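PDB 4XTT: putative potassium transport protein from Staphylococcus aureus 08BA02176, which probably regulates potassium uptake as the KtrA subunit of a Ktr transporter, its RCK C domain binding the second messenger c-di-AMP. Local coordinates for residues 16-26 with 77-85; 26-36 with 59-69. One frame throughout, in Å; residues are numbered along the deposited sequence.

Contact 1. Residues 16-26 with 77-85; sequences SIVELKATEKM and DLNRFEKNI
Leu20 reaches the Phe81 ring with its CD2 methyl, which lies 3.7 Å from CE2 and comes in obliquely, while Tyr40 meets the same ring in an edge-to-face pair from outside the two segments. The Glu82 carboxylate borders Val18 CG1 with OE2. In this TrkA-C domain the C-terminal helix lies against the outermost strand 15-21 of a four-stranded antiparallel sheet. Helix segment 77-83 runs nearly along strand 16-21, at 14° between their directions, with the axes 10.5 Å apart at their closest. Val18 and Leu20 point toward the helix. The alternate residues Ile17 and Glu19 point away from it and pack on Tyr8 and Ala3 of the second subunit, so this edge of the sheet has the helix to one side and the dimer partner to the other.

At the start of the strand, Leu78 CD1 sits close to Ser16 O and near the hydroxyl OG, which is hydrogen-bonded to Asp75. With CG anti to its carbonyl carbon (chi1 -66°), Leu78 sends that methyl past Val18 CG2 as well, 4.2 Å away. The chain end brings the last cluster. Ile85 CG2 rests 3.6 Å from Thr23 CG2, though Thr23 is poorly ordered, and the same methyl meets Met26 CE, the Met26 and Ile85 side chains crossing at about a right angle. Lys25 passes its aliphatic chain obliquely across Ile85, then bends at its last torsion (chi4 -51°), which carries NZ to Asn84 O in a weak hydrogen bond of 3.3 Å.

Contact 2. Residues 26-36 with 59-69; sequences MAGQSIIDLDI and PNINLEIGDIL. With 2BA ((2R,3R,3aS,5R,7aR,9R,10R,10aS,12R,14aR)-2,9-bis(6-amino-9H-purin-9-yl)octahydro-2H,7H-difuro[3,2-d:3',2'-j][1,3,7,9,2,8 ]tetraoxadiphosphacyclododecine-3,5,10,12-tetrol 5,12-dioxide), chain C.
Leu63 N gives a nearly straight hydrogen bond to Gln29 O, 2.7 Å long with an N-H...O angle of 172°. Leu63 also accepts: Gly28 N donates to Leu63 O over 2.8 Å and lies in the carbonyl plane, while Ala27 CA adds a CA-H...O contact to that oxygen. Both bonds are made at the type II turn from Met26 to Gln29, where Gly28 adopts a positive phi that suits glycine. Leu63 then sends its side chain between Met26 and Ile31. CD1 comes 3.6 Å from Met26 CG, and CD2 meets Ile31 CG2 with the two side chains at about a right angle.

Farther along, Ser30 and Asp33 bond reciprocally: Asp33 N donates to Ser30 OG, an ST motif, and Ser30 N reaches Asp33 OD2 from above the carboxylate plane. These bonds brace the turn that carries Ile31 and Ile32, both of which meet Pro59, whose carbonyl O accepts a weak bond from Ile32 N. Ile31 holds CG1 between its backbone N and carbonyl carbon (chi1 80°), setting it 3.7 Å from Pro59 CB and leading CD1 on to C51 of one adenine of 2BA. Pro59 CB touches C81 of that same base at 3.5 Å. Asp35 OD1 accepts a hydrogen bond of 2.9 Å from the sugar hydroxyl O2'1. Arg37 of the second subunit packs on Pro59 and bonds to the ligand through NE. The two loops thus form part of the c-di-AMP site, which draws on both subunits and lies across the dimer interface of the RCK C domain.

How the contacts relate
From the N terminus the chain passes helix 3-11 and enters strand 15-21, the first partner of contact 1. It then turns at Met26, which both contacts share, into the loop 26-36 of contact 2. Helix 36-40 and strands 43-49 and 52-55 follow before 59-69 returns to close the smaller loop. Strand 68-72 leads straight into helix 75-83, and there contact 1 closes the larger loop, with contact 2 nested inside. Strands 15-21 and 68-72 are sheet neighbours, and probable hydrogen bonds from Ala22 N to Asp67 O and from Leu69 N to Leu20 O join the contacts directly. C-terminal helix, sheet edge and ligand loops are thereby linked.

Contact 1. Residues 16-26 with 77-85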
loop_
_atom_site.group_PDB
_atom_site.type_symbol
_atom_site.label_atom_id
_atom_site.label_comp_id
_atom_site.label_asym_id
_atom_site.label_seq_id
_atom_site.Cartn_x
_atom_site.Cartn_y
_atom_site.Cartn_z
ATOM N N SER A 16 3.638 0.716 -11.666
ATOM C CA SER A 16 2.249 0.794 -12.114
ATOM C C SER A 16 1.273 0.236 -11.076
ATOM O O SER A 16 1.654 -0.588 -10.245
ATOM C CB SER A 16 2.083 0.072 -13.455
ATOM O OG SER A 16 2.533 -1.264 -13.379
ATOM N N ILE A 17 0.045 0.755 -11.075
ATOM C CA ILE A 17 -1.023 0.179 -10.258
ATOM C C ILE A 17 -1.884 -0.747 -11.097
ATOM O O ILE A 17 -2.341 -0.395 -12.181
ATOM C CB ILE A 17 -1.938 1.237 -9.616
ATOM C CG1 ILE A 17 -1.222 1.931 -8.471
ATOM C CG2 ILE A 17 -3.148 0.586 -8.983
ATOM C CD1 ILE A 17 -2.128 2.854 -7.665
ATOM N N VAL A 18 -2.059 -1.958 -10.594
ATOM C CA VAL A 18 -2.729 -3.008 -11.327
ATOM C C VAL A 18 -3.800 -3.612 -10.442
ATOM O O VAL A 18 -3.616 -3.761 -9.233
ATOM C CB VAL A 18 -1.736 -4.102 -11.787
ATOM C CG1 VAL A 18 -2.474 -5.283 -12.390
ATOM C CG2 VAL A 18 -0.731 -3.519 -12.785
ATOM N N GLU A 19 -4.945 -3.905 -11.034
ATOM C CA GLU A 19 -5.979 -4.667 -10.359
ATOM C C GLU A 19 -5.912 -6.149 -10.706
ATOM O O GLU A 19 -5.637 -6.519 -11.846
ATOM C CB GLU A 19 -7.350 -4.096 -10.690
ATOM C CG GLU A 19 -7.731 -2.934 -9.801
ATOM C CD GLU A 19 -9.038 -2.309 -10.213
ATOM O OE1 GLU A 19 -9.836 -2.998 -10.885
ATOM O OE2 GLU A 19 -9.282 -1.148 -9.823
ATOM N N LEU A 20 -6.177 -6.996 -9.721
ATOM C CA LEU A 20 -6.149 -8.434 -9.944
ATOM C C LEU A 20 -7.315 -9.102 -9.224
ATOM O O LEU A 20 -7.429 -9.031 -8.001
ATOM C CB LEU A 20 -4.828 -9.031 -9.463
ATOM C CG LEU A 20 -4.725 -10.539 -9.671
ATOM C CD1 LEU A 20 -4.721 -10.846 -11.158
ATOM C CD2 LEU A 20 -3.494 -11.113 -8.997
ATOM N N LYS A 21 -8.165 -9.771 -9.995
ATOM C CA LYS A 21 -9.373 -10.376 -9.456
ATOM C C LYS A 21 -9.032 -11.730 -8.851
ATOM O O LYS A 21 -8.258 -12.497 -9.424
ATOM C CB LYS A 21 -10.434 -10.507 -10.553
ATOM C CG LYS A 21 -11.770 -11.101 -10.105
ATOM C CD LYS A 21 -12.931 -10.516 -10.911
ATOM C CE LYS A 21 -12.536 -10.292 -12.369
ATOM N NZ LYS A 21 -13.552 -9.530 -13.148
ATOM N N ALA A 22 -9.599 -12.014 -7.684
ATOM C CA ALA A 22 -9.263 -13.233 -6.963
ATOM C C ALA A 22 -9.880 -14.470 -7.607
ATOM O O ALA A 22 -11.089 -14.528 -7.848
ATOM C CB ALA A 22 -9.706 -13.122 -5.518
ATOM N N THR A 23 -9.034 -15.463 -7.869
ATOM C CA THR A 23 -9.468 -16.733 -8.438
ATOM C C THR A 23 -9.708 -17.739 -7.318
ATOM O O THR A 23 -9.269 -17.519 -6.187
ATOM C CB THR A 23 -8.424 -17.297 -9.416
ATOM O OG1 THR A 23 -8.854 -18.574 -9.904
ATOM C CG2 THR A 23 -7.089 -17.459 -8.713
ATOM N N GLU A 24 -10.377 -18.845 -7.638
ATOM C CA GLU A 24 -10.632 -19.895 -6.656
ATOM C C GLU A 24 -9.321 -20.399 -6.068
ATOM O O GLU A 24 -9.238 -20.714 -4.877
ATOM C CB GLU A 24 -11.409 -21.052 -7.286
ATOM C CG GLU A 24 -12.811 -20.679 -7.733
ATOM C CD GLU A 24 -13.730 -20.352 -6.568
ATOM O OE1 GLU A 24 -13.448 -20.799 -5.434
ATOM O OE2 GLU A 24 -14.729 -19.636 -6.788
ATOM N N LYS A 25 -8.304 -20.481 -6.921
ATOM C CA LYS A 25 -6.957 -20.808 -6.485
ATOM C C LYS A 25 -6.513 -19.875 -5.366
ATOM O O LYS A 25 -5.911 -20.306 -4.382
ATOM C CB LYS A 25 -5.988 -20.709 -7.664
ATOM C CG LYS A 25 -4.529 -20.829 -7.286
ATOM C CD LYS A 25 -3.631 -20.493 -8.466
ATOM C CE LYS A 25 -2.168 -20.597 -8.077
ATOM N NZ LYS A 25 -1.882 -19.817 -6.840
ATOM N N MET A 26 -6.855 -18.599 -5.508
ATOM C CA MET A 26 -6.391 -17.570 -4.587
ATOM C C MET A 26 -7.447 -17.282 -3.520
ATOM O O MET A 26 -7.128 -16.815 -2.425
ATOM C CB MET A 26 -6.005 -16.316 -5.384
ATOM C CG MET A 26 -6.280 -14.976 -4.743
ATOM S SD MET A 26 -5.473 -13.660 -5.688
ATOM C CE MET A 26 -5.767 -14.219 -7.358
ATOM N N ASP A 77 7.830 -7.272 -10.515
ATOM C CA ASP A 77 7.339 -7.929 -9.310
ATOM C C ASP A 77 5.872 -8.242 -9.469
ATOM O O ASP A 77 5.434 -9.339 -9.129
ATOM C CB ASP A 77 7.527 -7.062 -8.056
ATOM C CG ASP A 77 8.980 -6.769 -7.737
ATOM O OD1 ASP A 77 9.829 -7.665 -7.924
ATOM O OD2 ASP A 77 9.267 -5.642 -7.273
ATOM N N LEU A 78 5.124 -7.287 -10.017
ATOM C CA LEU A 78 3.714 -7.499 -10.288
ATOM C C LEU A 78 3.512 -8.640 -11.268
ATOM O O LEU A 78 2.684 -9.520 -11.038
ATOM C CB LEU A 78 3.090 -6.220 -10.829
ATOM C CG LEU A 78 3.051 -5.052 -9.850
ATOM C CD1 LEU A 78 2.822 -3.741 -10.587
ATOM C CD2 LEU A 78 1.930 -5.306 -8.859
ATOM N N ASN A 79 4.318 -8.651 -12.327
ATOM C CA ASN A 79 4.225 -9.673 -13.367
ATOM C C ASN A 79 4.556 -11.073 -12.845
ATOM O O ASN A 79 3.972 -12.065 -13.272
ATOM C CB ASN A 79 5.135 -9.305 -14.531
ATOM C CG ASN A 79 5.087 -10.319 -15.649
ATOM O OD1 ASN A 79 4.319 -10.169 -16.597
ATOM N ND2 ASN A 79 5.939 -11.339 -15.570
ATOM N N ARG A 80 5.487 -11.150 -11.908
ATOM C CA ARG A 80 5.871 -12.426 -11.325
ATOM C C ARG A 80 4.778 -12.993 -10.429
ATOM O O ARG A 80 4.508 -14.193 -10.453
ATOM C CB ARG A 80 7.173 -12.267 -10.552
ATOM C CG ARG A 80 7.928 -13.552 -10.280
ATOM C CD ARG A 80 8.575 -13.401 -8.936
ATOM N NE ARG A 80 9.240 -12.100 -8.893
ATOM C CZ ARG A 80 9.656 -11.488 -7.787
ATOM N NH1 ARG A 80 9.455 -12.040 -6.593
ATOM N NH2 ARG A 80 10.243 -10.300 -7.879
ATOM N N PHE A 81 4.141 -12.130 -9.646
ATOM C CA PHE A 81 3.054 -12.567 -8.782
ATOM C C PHE A 81 1.862 -13.049 -9.598
ATOM O O PHE A 81 1.238 -14.054 -9.261
ATOM C CB PHE A 81 2.626 -11.436 -7.853
ATOM C CG PHE A 81 1.428 -11.763 -7.007
ATOM C CD1 PHE A 81 1.495 -12.749 -6.033
ATOM C CD2 PHE A 81 0.240 -11.071 -7.173
ATOM C CE1 PHE A 81 0.393 -13.052 -5.246
ATOM C CE2 PHE A 81 -0.864 -11.361 -6.388
ATOM C CZ PHE A 81 -0.782 -12.355 -5.417
ATOM N N GLU A 82 1.575 -12.343 -10.689
ATOM C CA GLU A 82 0.447 -12.679 -11.549
ATOM C C GLU A 82 0.625 -14.018 -12.243
ATOM O O GLU A 82 -0.341 -14.750 -12.441
ATOM C CB GLU A 82 0.235 -11.594 -12.603
ATOM C CG GLU A 82 -0.297 -10.296 -12.058
ATOM C CD GLU A 82 -0.452 -9.245 -13.134
ATOM O OE1 GLU A 82 -0.314 -9.597 -14.324
ATOM O OE2 GLU A 82 -0.705 -8.068 -12.794
ATOM N N LYS A 83 1.864 -14.359 -12.571
ATOM C CA LYS A 83 2.131 -15.568 -13.330
ATOM C C LYS A 83 2.108 -16.791 -12.431
ATOM O O LYS A 83 1.884 -17.906 -12.898
ATOM C CB LYS A 83 3.469 -15.442 -14.064
ATOM C CG LYS A 83 3.302 -15.045 -15.527
ATOM C CD LYS A 83 2.618 -13.684 -15.652
ATOM C CE LYS A 83 2.529 -13.219 -17.096
ATOM N NZ LYS A 83 1.952 -11.845 -17.177
ATOM N N ASN A 84 2.304 -16.577 -11.136
ATOM C CA ASN A 84 2.239 -17.672 -10.176
ATOM C C ASN A 84 0.802 -17.953 -9.752
ATOM O O ASN A 84 0.560 -18.689 -8.801
ATOM C CB ASN A 84 3.099 -17.369 -8.953
ATOM C CG ASN A 84 4.579 -17.586 -9.217
ATOM O OD1 ASN A 84 5.157 -18.588 -8.800
ATOM N ND2 ASN A 84 5.198 -16.644 -9.917
ATOM N N ILE A 85 -0.148 -17.334 -10.447
ATOM C CA ILE A 85 -1.569 -17.538 -10.180
ATOM C C ILE A 85 -2.368 -17.716 -11.477
ATOM O O ILE A 85 -2.079 -18.596 -12.295
ATOM C CB ILE A 85 -2.160 -16.370 -9.375
ATOM C CG1 ILE A 85 -1.413 -16.212 -8.047
ATOM C CG2 ILE A 85 -3.643 -16.597 -9.130
ATOM C CD1 ILE A 85 -1.863 -15.046 -7.232
#

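Contact 2. Residues 26-36 with 59-69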
loop_
_atom_site.group_PDB
_atom_site.type_symbol
_atom_site.label_atom_id
_atom_site.label_comp_id
_atom_site.label_asym_id
_atom_site.label_seq_id
_atom_site.Cartn_x
_atom_site.Cartn_y
_atom_site.Cartn_z
ATOM N N MET A 26 -6.855 -18.599 -5.508
ATOM C CA MET A 26 -6.391 -17.570 -4.587
ATOM C C MET A 26 -7.447 -17.282 -3.520
ATOM O O MET A 26 -7.128 -16.815 -2.425
ATOM C CB MET A 26 -6.005 -16.316 -5.384
ATOM C CG MET A 26 -6.280 -14.976 -4.743
ATOM S SD MET A 26 -5.473 -13.660 -5.688
ATOM C CE MET A 26 -5.767 -14.219 -7.358
ATOM N N ALA A 27 -8.701 -17.601 -3.832
ATOM C CA ALA A 27 -9.792 -17.484 -2.867
ATOM C C ALA A 27 -9.670 -18.572 -1.801
ATOM O O ALA A 27 -9.288 -19.706 -2.100
ATOM C CB ALA A 27 -11.138 -17.568 -3.561
ATOM N N GLY A 28 -9.971 -18.221 -0.555
ATOM C CA GLY A 28 -9.808 -19.159 0.539
ATOM C C GLY A 28 -8.471 -18.947 1.216
ATOM O O GLY A 28 -8.220 -19.468 2.303
ATOM N N GLN A 29 -7.598 -18.197 0.550
ATOM C CA GLN A 29 -6.291 -17.873 1.103
ATOM C C GLN A 29 -6.261 -16.423 1.571
ATOM O O GLN A 29 -7.027 -15.592 1.086
ATOM C CB GLN A 29 -5.192 -18.113 0.074
ATOM C CG GLN A 29 -5.065 -19.552 -0.386
ATOM C CD GLN A 29 -3.869 -19.760 -1.292
ATOM O OE1 GLN A 29 -2.744 -19.941 -0.820
ATOM N NE2 GLN A 29 -4.099 -19.717 -2.601
ATOM N N SER A 30 -5.370 -16.126 2.509
ATOM C CA SER A 30 -5.193 -14.763 3.005
ATOM C C SER A 30 -3.954 -14.145 2.389
ATOM O O SER A 30 -3.128 -14.859 1.818
ATOM C CB SER A 30 -5.058 -14.757 4.523
ATOM O OG SER A 30 -3.887 -15.447 4.907
ATOM N N ILE A 31 -3.799 -12.829 2.500
ATOM C CA ILE A 31 -2.620 -12.217 1.898
ATOM C C ILE A 31 -1.398 -12.447 2.788
ATOM O O ILE A 31 -0.264 -12.228 2.358
ATOM C CB ILE A 31 -2.805 -10.699 1.624
ATOM C CG1 ILE A 31 -2.607 -9.874 2.888
ATOM C CG2 ILE A 31 -4.165 -10.399 1.021
ATOM C CD1 ILE A 31 -3.003 -8.404 2.716
ATOM N N ILE A 32 -1.617 -12.969 3.994
ATOM C CA ILE A 32 -0.495 -13.341 4.855
ATOM C C ILE A 32 -0.110 -14.793 4.606
ATOM O O ILE A 32 1.029 -15.182 4.840
ATOM C CB ILE A 32 -0.809 -13.112 6.359
ATOM C CG1 ILE A 32 0.489 -13.032 7.172
ATOM C CG2 ILE A 32 -1.724 -14.193 6.919
ATOM C CD1 ILE A 32 0.259 -12.873 8.665
ATOM N N ASP A 33 -1.051 -15.579 4.089
ATOM C CA ASP A 33 -0.743 -16.928 3.626
ATOM C C ASP A 33 0.169 -16.825 2.412
ATOM O O ASP A 33 1.172 -17.525 2.311
ATOM C CB ASP A 33 -2.013 -17.706 3.260
ATOM C CG ASP A 33 -2.788 -18.183 4.476
ATOM O OD1 ASP A 33 -2.185 -18.305 5.568
ATOM O OD2 ASP A 33 -4.008 -18.438 4.334
ATOM N N LEU A 34 -0.189 -15.932 1.494
ATOM C CA LEU A 34 0.599 -15.693 0.291
ATOM C C LEU A 34 1.855 -14.869 0.601
ATOM O O LEU A 34 2.821 -14.886 -0.165
ATOM C CB LEU A 34 -0.260 -14.990 -0.762
ATOM C CG LEU A 34 -1.417 -15.824 -1.325
ATOM C CD1 LEU A 34 -2.221 -15.038 -2.348
ATOM C CD2 LEU A 34 -0.909 -17.129 -1.926
ATOM N N ASP A 35 1.820 -14.168 1.735
ATOM C CA ASP A 35 2.918 -13.329 2.229
ATOM C C ASP A 35 3.426 -12.390 1.126
ATOM O O ASP A 35 4.622 -12.334 0.826
ATOM C CB ASP A 35 4.045 -14.206 2.772
ATOM C CG ASP A 35 4.862 -13.509 3.847
ATOM O OD1 ASP A 35 4.343 -12.558 4.476
ATOM O OD2 ASP A 35 6.014 -13.926 4.082
ATOM N N ILE A 36 2.502 -11.624 0.561
ATOM C CA ILE A 36 2.730 -10.964 -0.713
ATOM C C ILE A 36 3.872 -9.950 -0.689
ATOM O O ILE A 36 4.765 -10.025 -1.538
ATOM C CB ILE A 36 1.422 -10.306 -1.207
ATOM C CG1 ILE A 36 0.423 -11.406 -1.576
ATOM C CG2 ILE A 36 1.667 -9.398 -2.409
ATOM C CD1 ILE A 36 -0.969 -10.908 -1.908
ATOM N N PRO A 59 -4.537 -8.646 6.870
ATOM C CA PRO A 59 -3.833 -9.711 6.150
ATOM C C PRO A 59 -4.288 -11.119 6.539
ATOM O O PRO A 59 -3.894 -12.070 5.871
ATOM C CB PRO A 59 -2.372 -9.493 6.546
ATOM C CG PRO A 59 -2.445 -8.837 7.869
ATOM C CD PRO A 59 -3.652 -7.949 7.818
ATOM N N ASN A 60 -5.117 -11.246 7.573
ATOM C CA ASN A 60 -5.506 -12.563 8.068
ATOM C C ASN A 60 -6.880 -13.021 7.599
ATOM O O ASN A 60 -7.269 -14.157 7.872
ATOM C CB ASN A 60 -5.490 -12.595 9.602
ATOM C CG ASN A 60 -4.163 -12.157 10.191
ATOM O OD1 ASN A 60 -3.279 -12.982 10.441
ATOM N ND2 ASN A 60 -4.012 -10.853 10.419
ATOM N N ILE A 61 -7.616 -12.158 6.897
ATOM C CA ILE A 61 -8.915 -12.570 6.377
ATOM C C ILE A 61 -8.731 -13.331 5.077
ATOM O O ILE A 61 -7.832 -13.031 4.296
ATOM C CB ILE A 61 -9.878 -11.372 6.143
ATOM C CG1 ILE A 61 -9.429 -10.518 4.947
ATOM C CG2 ILE A 61 -10.020 -10.534 7.412
ATOM C CD1 ILE A 61 -10.408 -9.414 4.561
ATOM N N ASN A 62 -9.579 -14.328 4.858
ATOM C CA ASN A 62 -9.545 -15.111 3.628
ATOM C C ASN A 62 -10.093 -14.315 2.454
ATOM O O ASN A 62 -11.142 -13.685 2.557
ATOM C CB ASN A 62 -10.312 -16.419 3.810
ATOM C CG ASN A 62 -9.529 -17.434 4.621
ATOM O OD1 ASN A 62 -8.410 -17.161 5.051
ATOM N ND2 ASN A 62 -10.127 -18.592 4.865
ATOM N N LEU A 63 -9.379 -14.349 1.336
ATOM C CA LEU A 63 -9.842 -13.662 0.141
ATOM C C LEU A 63 -11.036 -14.410 -0.423
ATOM O O LEU A 63 -10.997 -15.627 -0.590
ATOM C CB LEU A 63 -8.732 -13.570 -0.911
ATOM C CG LEU A 63 -7.433 -12.842 -0.557
ATOM C CD1 LEU A 63 -6.437 -13.009 -1.686
ATOM C CD2 LEU A 63 -7.669 -11.360 -0.269
ATOM N N GLU A 64 -12.094 -13.669 -0.726
ATOM C CA GLU A 64 -13.302 -14.259 -1.280
ATOM C C GLU A 64 -13.305 -14.108 -2.789
ATOM O O GLU A 64 -12.546 -13.311 -3.346
ATOM C CB GLU A 64 -14.543 -13.611 -0.662
ATOM C CG GLU A 64 -14.533 -13.647 0.862
ATOM C CD GLU A 64 -15.759 -13.015 1.482
ATOM O OE1 GLU A 64 -16.407 -12.186 0.808
ATOM O OE2 GLU A 64 -16.078 -13.352 2.643
ATOM N N ILE A 65 -14.161 -14.879 -3.445
ATOM C CA ILE A 65 -14.265 -14.839 -4.893
ATOM C C ILE A 65 -14.764 -13.466 -5.350
ATOM O O ILE A 65 -15.706 -12.904 -4.787
ATOM C CB ILE A 65 -15.209 -15.947 -5.413
ATOM C CG1 ILE A 65 -15.006 -17.249 -4.629
ATOM C CG2 ILE A 65 -14.993 -16.184 -6.890
ATOM C CD1 ILE A 65 -16.015 -17.477 -3.504
ATOM N N GLY A 66 -14.105 -12.915 -6.362
ATOM C CA GLY A 66 -14.497 -11.632 -6.908
ATOM C C GLY A 66 -13.799 -10.449 -6.270
ATOM O O GLY A 66 -13.953 -9.315 -6.735
ATOM N N ASP A 67 -13.037 -10.706 -5.208
ATOM C CA ASP A 67 -12.229 -9.666 -4.578
ATOM C C ASP A 67 -11.184 -9.143 -5.541
ATOM O O ASP A 67 -10.432 -9.911 -6.138
ATOM C CB ASP A 67 -11.546 -10.187 -3.313
ATOM C CG ASP A 67 -12.468 -10.215 -2.118
ATOM O OD1 ASP A 67 -13.471 -9.470 -2.119
ATOM O OD2 ASP A 67 -12.190 -10.989 -1.182
ATOM N N ILE A 68 -11.159 -7.829 -5.704
ATOM C CA ILE A 68 -10.191 -7.191 -6.573
ATOM C C ILE A 68 -9.058 -6.577 -5.754
ATOM O O ILE A 68 -9.264 -5.599 -5.034
ATOM C CB ILE A 68 -10.859 -6.118 -7.455
ATOM C CG1 ILE A 68 -11.937 -6.765 -8.334
ATOM C CG2 ILE A 68 -9.823 -5.429 -8.332
ATOM C CD1 ILE A 68 -12.772 -5.781 -9.107
ATOM N N LEU A 69 -7.869 -7.167 -5.839
ATOM C CA LEU A 69 -6.723 -6.616 -5.130
ATOM C C LEU A 69 -6.168 -5.443 -5.923
ATOM O O LEU A 69 -5.884 -5.567 -7.114
ATOM C CB LEU A 69 -5.627 -7.668 -4.903
ATOM C CG LEU A 69 -6.039 -9.013 -4.301
ATOM C CD1 LEU A 69 -4.818 -9.827 -3.937
ATOM C CD2 LEU A 69 -6.931 -8.832 -3.084
HETATM P P 2BA C . 5.931 -7.746 5.731
HETATM O O1P 2BA C . 5.959 -7.069 4.415
HETATM O O2P 2BA C . 7.318 -8.236 6.006
HETATM O "O5'" 2BA C . 5.550 -6.669 6.857
HETATM C "C5'" 2BA C . 5.460 -7.093 8.230
HETATM C "C4'" 2BA C . 4.869 -6.010 9.040
HETATM O "O4'" 2BA C . 5.523 -4.689 8.781
HETATM C "C3'" 2BA C . 3.466 -5.838 8.674
HETATM O "O3'" 2BA C . 2.633 -6.678 9.519
HETATM C "C2'" 2BA C . 3.162 -4.446 8.933
HETATM O "O2'" 2BA C . 2.763 -4.258 10.320
HETATM C "C1'" 2BA C . 4.417 -3.713 8.656
HETATM N N9 2BA C . 4.406 -3.226 7.350
HETATM C C8 2BA C . 5.120 -3.768 6.551
HETATM N N7 2BA C . 4.980 -3.160 5.337
HETATM C C5 2BA C . 3.961 -2.114 5.696
HETATM C C6 2BA C . 3.259 -1.077 5.099
HETATM N N6 2BA C . 3.472 -0.831 3.741
HETATM N N1 2BA C . 2.387 -0.306 5.769
HETATM C C2 2BA C . 2.168 -0.512 7.043
HETATM N N3 2BA C . 2.784 -1.478 7.699
HETATM C C4 2BA C . 3.677 -2.292 7.094
HETATM P P1 2BA C . 1.364 -7.368 8.808
HETATM O O1P1 2BA C . 0.486 -6.250 8.368
HETATM O O2P1 2BA C . 0.634 -8.160 9.838
HETATM O "O5'1" 2BA C . 1.629 -8.274 7.514
HETATM C "C5'1" 2BA C . 2.511 -9.384 7.567
HETATM C "C4'1" 2BA C . 2.779 -9.812 6.177
HETATM O "O4'1" 2BA C . 1.503 -9.949 5.424
HETATM C "C3'1" 2BA C . 3.547 -8.779 5.463
HETATM O "O3'1" 2BA C . 4.973 -9.016 5.571
HETATM C "C2'1" 2BA C . 3.140 -8.878 4.071
HETATM O "O2'1" 2BA C . 3.953 -9.883 3.417
HETATM C "C1'1" 2BA C . 1.732 -9.312 4.096
HETATM N N91 2BA C . 0.868 -8.211 3.932
HETATM C C81 2BA C . 0.178 -7.850 4.874
HETATM N N71 2BA C . -0.601 -6.769 4.553
HETATM C C51 2BA C . -0.141 -6.617 3.122
HETATM C C61 2BA C . -0.407 -5.778 2.034
HETATM N N61 2BA C . -1.357 -4.723 2.169
HETATM N N11 2BA C . 0.188 -5.918 0.874
HETATM C C21 2BA C . 1.079 -6.880 0.674
HETATM N N31 2BA C . 1.419 -7.748 1.635
HETATM C C41 2BA C . 0.847 -7.666 2.863
#